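PDB 5GMT: alginate lyase from Aplysia kurodai, which cleaves alginate, with specificity for polymannuronate, as a eukaryotic lyase of polysaccharide lyase family 14. Local coordinates for residues I61-G66 / T246-S251; F101-F106 / A257-Y262. All coordinates share one frame; numbering follows the deposited sequence.

Contact 1: I61-G66 / T246-S251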
loop_
_atom_site.group_PDB
_atom_site.type_symbol
_atom_site.label_atom_id
_atom_site.label_comp_id
_atom_site.label_asym_id
_atom_site.label_seq_id
_atom_site.Cartn_x
_atom_site.Cartn_y
_atom_site.Cartn_z
ATOM N N ILE A 61 9.863 -8.099 7.078
ATOM C CA ILE A 61 8.621 -8.689 7.547
ATOM C C ILE A 61 8.624 -10.185 7.255
ATOM O O ILE A 61 8.862 -10.607 6.118
ATOM C CB ILE A 61 7.386 -8.046 6.864
ATOM C CG1 ILE A 61 7.435 -6.516 6.964
ATOM C CG2 ILE A 61 6.100 -8.631 7.456
ATOM C CD1 ILE A 61 7.440 -5.975 8.393
ATOM N N PHE A 62 8.334 -10.973 8.286
ATOM C CA PHE A 62 8.289 -12.416 8.186
ATOM C C PHE A 62 6.839 -12.911 8.122
ATOM O O PHE A 62 6.018 -12.518 8.946
ATOM C CB PHE A 62 9.018 -13.031 9.381
ATOM C CG PHE A 62 8.796 -14.499 9.544
ATOM C CD1 PHE A 62 9.121 -15.375 8.521
ATOM C CD2 PHE A 62 8.286 -15.008 10.725
ATOM C CE1 PHE A 62 8.942 -16.737 8.668
ATOM C CE2 PHE A 62 8.096 -16.370 10.884
ATOM C CZ PHE A 62 8.427 -17.236 9.857
ATOM N N TYR A 63 6.533 -13.742 7.123
ATOM C CA TYR A 63 5.246 -14.411 7.036
ATOM C C TYR A 63 5.474 -15.901 7.203
ATOM O O TYR A 63 6.069 -16.560 6.340
ATOM C CB TYR A 63 4.532 -14.158 5.697
ATOM C CG TYR A 63 4.695 -12.780 5.096
ATOM C CD1 TYR A 63 3.678 -11.820 5.185
ATOM C CD2 TYR A 63 5.857 -12.443 4.409
ATOM C CE1 TYR A 63 3.841 -10.568 4.621
ATOM C CE2 TYR A 63 6.028 -11.202 3.853
ATOM C CZ TYR A 63 5.014 -10.266 3.952
ATOM O OH TYR A 63 5.192 -9.036 3.384
ATOM N N GLU A 64 4.995 -16.431 8.313
ATOM C CA GLU A 64 5.146 -17.842 8.591
ATOM C C GLU A 64 4.340 -18.674 7.603
ATOM O O GLU A 64 3.257 -18.268 7.194
ATOM C CB GLU A 64 4.693 -18.117 10.012
ATOM C CG GLU A 64 5.028 -19.474 10.524
ATOM C CD GLU A 64 5.261 -19.433 12.016
ATOM O OE1 GLU A 64 6.326 -19.928 12.456
ATOM O OE2 GLU A 64 4.387 -18.882 12.732
ATOM N N LYS A 65 4.875 -19.833 7.227
ATOM C CA LYS A 65 4.135 -20.792 6.413
ATOM C C LYS A 65 2.769 -21.027 7.035
ATOM O O LYS A 65 2.662 -21.221 8.250
ATOM C CB LYS A 65 4.923 -22.105 6.296
ATOM C CG LYS A 65 4.269 -23.155 5.410
ATOM C CD LYS A 65 5.218 -24.325 5.165
ATOM C CE LYS A 65 4.573 -25.352 4.229
ATOM N NZ LYS A 65 5.545 -26.413 3.833
ATOM N N GLY A 66 1.713 -20.931 6.230
ATOM C CA GLY A 66 0.368 -21.159 6.736
ATOM C C GLY A 66 -0.351 -19.900 7.205
ATOM O O GLY A 66 -1.544 -19.926 7.501
ATOM N N THR A 246 0.961 -5.385 5.183
ATOM C CA THR A 246 1.410 -6.552 4.432
ATOM C C THR A 246 1.161 -7.837 5.234
ATOM O O THR A 246 1.504 -7.955 6.422
ATOM C CB THR A 246 2.916 -6.414 4.015
ATOM O OG1 THR A 246 3.253 -7.415 3.042
ATOM C CG2 THR A 246 3.858 -6.512 5.223
ATOM N N PHE A 247 0.510 -8.774 4.556
ATOM C CA PHE A 247 0.094 -10.053 5.100
ATOM C C PHE A 247 -0.529 -10.805 3.935
ATOM O O PHE A 247 -0.909 -10.186 2.940
ATOM C CB PHE A 247 -0.908 -9.885 6.248
ATOM C CG PHE A 247 -2.116 -9.064 5.889
ATOM C CD1 PHE A 247 -2.150 -7.700 6.162
ATOM C CD2 PHE A 247 -3.215 -9.652 5.284
ATOM C CE1 PHE A 247 -3.267 -6.939 5.834
ATOM C CE2 PHE A 247 -4.329 -8.908 4.962
ATOM C CZ PHE A 247 -4.359 -7.546 5.241
ATOM N N PHE A 248 -0.613 -12.127 4.046
ATOM C CA PHE A 248 -1.300 -12.926 3.034
ATOM C C PHE A 248 -2.810 -12.864 3.267
ATOM O O PHE A 248 -3.273 -12.888 4.413
ATOM C CB PHE A 248 -0.812 -14.384 3.066
ATOM C CG PHE A 248 0.504 -14.597 2.377
ATOM C CD1 PHE A 248 1.686 -14.133 2.947
ATOM C CD2 PHE A 248 0.564 -15.267 1.162
ATOM C CE1 PHE A 248 2.907 -14.326 2.309
ATOM C CE2 PHE A 248 1.775 -15.465 0.522
ATOM C CZ PHE A 248 2.950 -14.989 1.096
ATOM N N GLY A 249 -3.578 -12.769 2.182
ATOM C CA GLY A 249 -5.026 -12.808 2.293
ATOM C C GLY A 249 -5.700 -11.483 1.989
ATOM O O GLY A 249 -5.018 -10.483 1.745
ATOM N N GLY A 250 -7.033 -11.473 1.970
ATOM C CA GLY A 250 -7.842 -12.671 2.134
ATOM C C GLY A 250 -8.117 -13.044 3.577
ATOM O O GLY A 250 -7.319 -12.757 4.470
ATOM N N SER A 251 -9.238 -13.716 3.806
ATOM C CA SER A 251 -9.718 -13.940 5.162
ATOM C C SER A 251 -9.976 -15.405 5.468
ATOM O O SER A 251 -10.645 -15.729 6.452
ATOM C CB SER A 251 -11.004 -13.143 5.399
ATOM O OG SER A 251 -10.826 -11.781 5.067
#
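Both faces of the Tyr63 ring are occupied: the edge of Phe248 comes in over one, and Ile61 CG2, from two residues back on the same strand, lies 4.0 Å above the other, offset toward the rim. At the ring's edge, near its plane, sit the backbone N of Phe247 and the hydroxyl of Thr246. This is the interior of a β-sandwich of the concanavalin-like class, where strand 58-63 of one sheet faces strand 238-247 of the other. The strands are too far apart to pair, and side chains fill the gap between them.

Phe248 and Tyr63 form a T-shaped stack, planes at 81° and centroids 5.3 Å apart. Phe248 turns its CD1-CE1 edge to the tyrosine, CE1 ending 3.7 Å from Tyr63 CG, close to the root of the ring. Phe248 is also in an edge-to-face pair with Trp143, so it bridges two aromatic neighbours in the core.

The far end of Tyr63 is polar. Its OH meets Thr246 OG1 at 2.6 Å, the two side chains crossing at about a right angle. Both hydroxyls are buried and each has a second partner, Ser263 OG for the tyrosine and the carbonyl O of Lys111 for the threonine, so the two sit in a polar cluster between the sheets. Thr246 puts OG1 anti to its backbone N (chi1 -167°). Its methyl consequently takes the crowded position between N and the carbonyl carbon, and there CG2 meets Ile61 CG2 tip to tip at 3.8 Å.

Contact 2: F101-F106 / A257-Y262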
loop_
_atom_site.group_PDB
_atom_site.type_symbol
_atom_site.label_atom_id
_atom_site.label_comp_id
_atom_site.label_asym_id
_atom_site.label_seq_id
_atom_site.Cartn_x
_atom_site.Cartn_y
_atom_site.Cartn_z
ATOM N N PHE A 101 11.137 -9.576 -2.452
ATOM C CA PHE A 101 10.360 -10.759 -2.076
ATOM C C PHE A 101 11.268 -11.968 -1.971
ATOM O O PHE A 101 11.901 -12.354 -2.946
ATOM C CB PHE A 101 9.250 -11.055 -3.098
ATOM C CG PHE A 101 8.230 -9.961 -3.222
ATOM C CD1 PHE A 101 8.415 -8.925 -4.130
ATOM C CD2 PHE A 101 7.093 -9.966 -2.435
ATOM C CE1 PHE A 101 7.480 -7.908 -4.256
ATOM C CE2 PHE A 101 6.146 -8.944 -2.561
ATOM C CZ PHE A 101 6.349 -7.916 -3.470
ATOM N N GLU A 102 11.319 -12.573 -0.794
ATOM C CA GLU A 102 12.177 -13.744 -0.600
ATOM C C GLU A 102 11.358 -15.004 -0.351
ATOM O O GLU A 102 10.617 -15.087 0.635
ATOM C CB GLU A 102 13.142 -13.503 0.562
ATOM C CG GLU A 102 14.050 -14.683 0.838
ATOM C CD GLU A 102 14.901 -14.458 2.064
ATOM O OE1 GLU A 102 15.554 -13.394 2.134
ATOM O OE2 GLU A 102 14.902 -15.334 2.959
ATOM N N ASN A 103 11.498 -15.972 -1.260
ATOM C CA ASN A 103 10.830 -17.275 -1.180
ATOM C C ASN A 103 9.309 -17.203 -1.379
ATOM O O ASN A 103 8.552 -17.905 -0.710
ATOM C CB ASN A 103 11.145 -17.966 0.150
ATOM C CG ASN A 103 11.045 -19.473 0.057
ATOM O OD1 ASN A 103 11.298 -20.050 -0.998
ATOM N ND2 ASN A 103 10.654 -20.114 1.146
ATOM N N PHE A 104 8.880 -16.357 -2.313
ATOM C CA PHE A 104 7.479 -16.285 -2.725
ATOM C C PHE A 104 7.263 -17.152 -3.971
ATOM O O PHE A 104 7.964 -16.965 -4.965
ATOM C CB PHE A 104 7.075 -14.837 -3.027
ATOM C CG PHE A 104 6.859 -13.985 -1.797
ATOM C CD1 PHE A 104 7.912 -13.680 -0.954
ATOM C CD2 PHE A 104 5.604 -13.462 -1.511
ATOM C CE1 PHE A 104 7.711 -12.887 0.169
ATOM C CE2 PHE A 104 5.396 -12.667 -0.384
ATOM C CZ PHE A 104 6.451 -12.382 0.448
ATOM N N GLY A 105 6.300 -18.075 -3.943
ATOM C CA GLY A 105 5.432 -18.292 -2.798
ATOM C C GLY A 105 4.301 -17.283 -2.656
ATOM O O GLY A 105 3.905 -16.973 -1.540
ATOM N N PHE A 106 3.777 -16.767 -3.767
ATOM C CA PHE A 106 2.779 -15.684 -3.695
ATOM C C PHE A 106 1.392 -16.180 -3.294
ATOM O O PHE A 106 0.516 -15.377 -2.955
ATOM C CB PHE A 106 2.688 -14.941 -5.034
ATOM C CG PHE A 106 3.921 -14.141 -5.368
ATOM C CD1 PHE A 106 4.135 -12.903 -4.783
ATOM C CD2 PHE A 106 4.870 -14.632 -6.263
ATOM C CE1 PHE A 106 5.264 -12.163 -5.089
ATOM C CE2 PHE A 106 6.004 -13.896 -6.572
ATOM C CZ PHE A 106 6.207 -12.665 -5.985
ATOM N N ALA A 257 0.018 -18.627 3.459
ATOM C CA ALA A 257 1.328 -18.551 2.831
ATOM C C ALA A 257 1.847 -19.961 2.597
ATOM O O ALA A 257 1.882 -20.781 3.522
ATOM C CB ALA A 257 2.297 -17.756 3.688
ATOM N N PRO A 258 2.209 -20.263 1.343
ATOM C CA PRO A 258 2.717 -21.606 1.029
ATOM C C PRO A 258 4.082 -21.865 1.665
ATOM O O PRO A 258 4.384 -23.013 1.982
ATOM C CB PRO A 258 2.794 -21.609 -0.506
ATOM C CG PRO A 258 2.762 -20.187 -0.914
ATOM C CD PRO A 258 1.953 -19.466 0.131
ATOM N N ASN A 259 4.862 -20.805 1.875
ATOM C CA ASN A 259 6.210 -20.913 2.430
ATOM C C ASN A 259 6.457 -20.004 3.636
ATOM O O ASN A 259 5.808 -18.973 3.798
ATOM C CB ASN A 259 7.255 -20.561 1.378
ATOM C CG ASN A 259 7.089 -21.326 0.074
ATOM O OD1 ASN A 259 6.688 -22.484 0.053
ATOM N ND2 ASN A 259 7.451 -20.679 -1.020
ATOM N N ASP A 260 7.419 -20.384 4.471
ATOM C CA ASP A 260 8.090 -19.410 5.309
ATOM C C ASP A 260 8.763 -18.424 4.359
ATOM O O ASP A 260 9.593 -18.818 3.537
ATOM C CB ASP A 260 9.120 -20.076 6.232
ATOM C CG ASP A 260 8.475 -20.975 7.277
ATOM O OD1 ASP A 260 7.516 -20.533 7.936
ATOM O OD2 ASP A 260 8.904 -22.143 7.423
ATOM N N CYS A 261 8.395 -17.148 4.439
ATOM C CA CYS A 261 8.923 -16.189 3.473
ATOM C C CYS A 261 9.063 -14.806 4.096
ATOM O O CYS A 261 8.571 -14.546 5.204
ATOM C CB CYS A 261 8.029 -16.136 2.230
ATOM S SG CYS A 261 6.306 -15.717 2.603
ATOM N N TYR A 262 9.759 -13.927 3.379
ATOM C CA TYR A 262 10.164 -12.643 3.928
ATOM C C TYR A 262 10.094 -11.532 2.898
ATOM O O TYR A 262 10.464 -11.705 1.727
ATOM C CB TYR A 262 11.603 -12.702 4.461
ATOM C CG TYR A 262 11.915 -13.840 5.394
ATOM C CD1 TYR A 262 12.161 -15.112 4.902
ATOM C CD2 TYR A 262 12.008 -13.635 6.767
ATOM C CE1 TYR A 262 12.468 -16.154 5.751
ATOM C CE2 TYR A 262 12.319 -14.668 7.627
ATOM C CZ TYR A 262 12.540 -15.931 7.108
ATOM O OH TYR A 262 12.857 -16.971 7.946
HETATM O O HOH W 1 4.839 -18.100 0.739
#
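An antiparallel strand pair frays here into two loops pinned to each other: strand 92-102 is ending and strand 261-272 beginning. Glu102 and Tyr262 make a hydrogen-bonded pair, Glu102 N to Tyr262 O at 2.8 Å and Tyr262 N back to Glu102 O at 3.1 Å. Their side chains run side by side, and Glu102 OE2 comes within 3.4 Å of Tyr262 CD1, while OE1 is held by His53 and Tyr264.

Beyond the pair, two asparagines link the loops by side-chain-to-backbone bonds. Asn259 ND2 gives an almost straight bond (174°) to Asn103 O, approaching from above the carbonyl plane. Asn103, with CG anti to its backbone N, sends ND2 to Asp260 O, 2.9 Å away and in that carbonyl's plane. A water joins the loops further on, donating to Gly105 O and accepting from Asn259 N. Gly105 follows a cis peptide, and a CB there would clash with Asn259 ND2.

On the inner side, Cys261 SG stands over one face of the Phe104 ring, 4.2 Å from its centroid, and Phe101 CD2 lies against the opposite face. Trp143, on strand 136-143 of the other sheet, meets Phe104 edge-to-face, while strand 58-63 flanks strand 261-272 on the side away from strand 92-102.

How the contacts relate
The segments alternate along the chain, 61-66, 101-106, 246-251, 257-262, so the two contacts cross, with centres about 9 Å apart. Contact 1 spans the β-sandwich from sheet to sheet; contact 2 lies within one sheet, at an end of its strand pair. Strand 261-272 ties them together, since it neighbours both 58-63 and 92-102, and only a short loop separates 246-251 from 257-262. They also touch directly: Gly66 N lies 2.7 Å from Ala257 O and Lys65 N 2.8 Å from Asp260 OD1, both probable hydrogen bonds, while Phe248 CE2 packs against Gly105 O. They thus bring 61-66 and 101-106 together with the neighbouring segments 246-251 and 257-262 at one end of the sandwich.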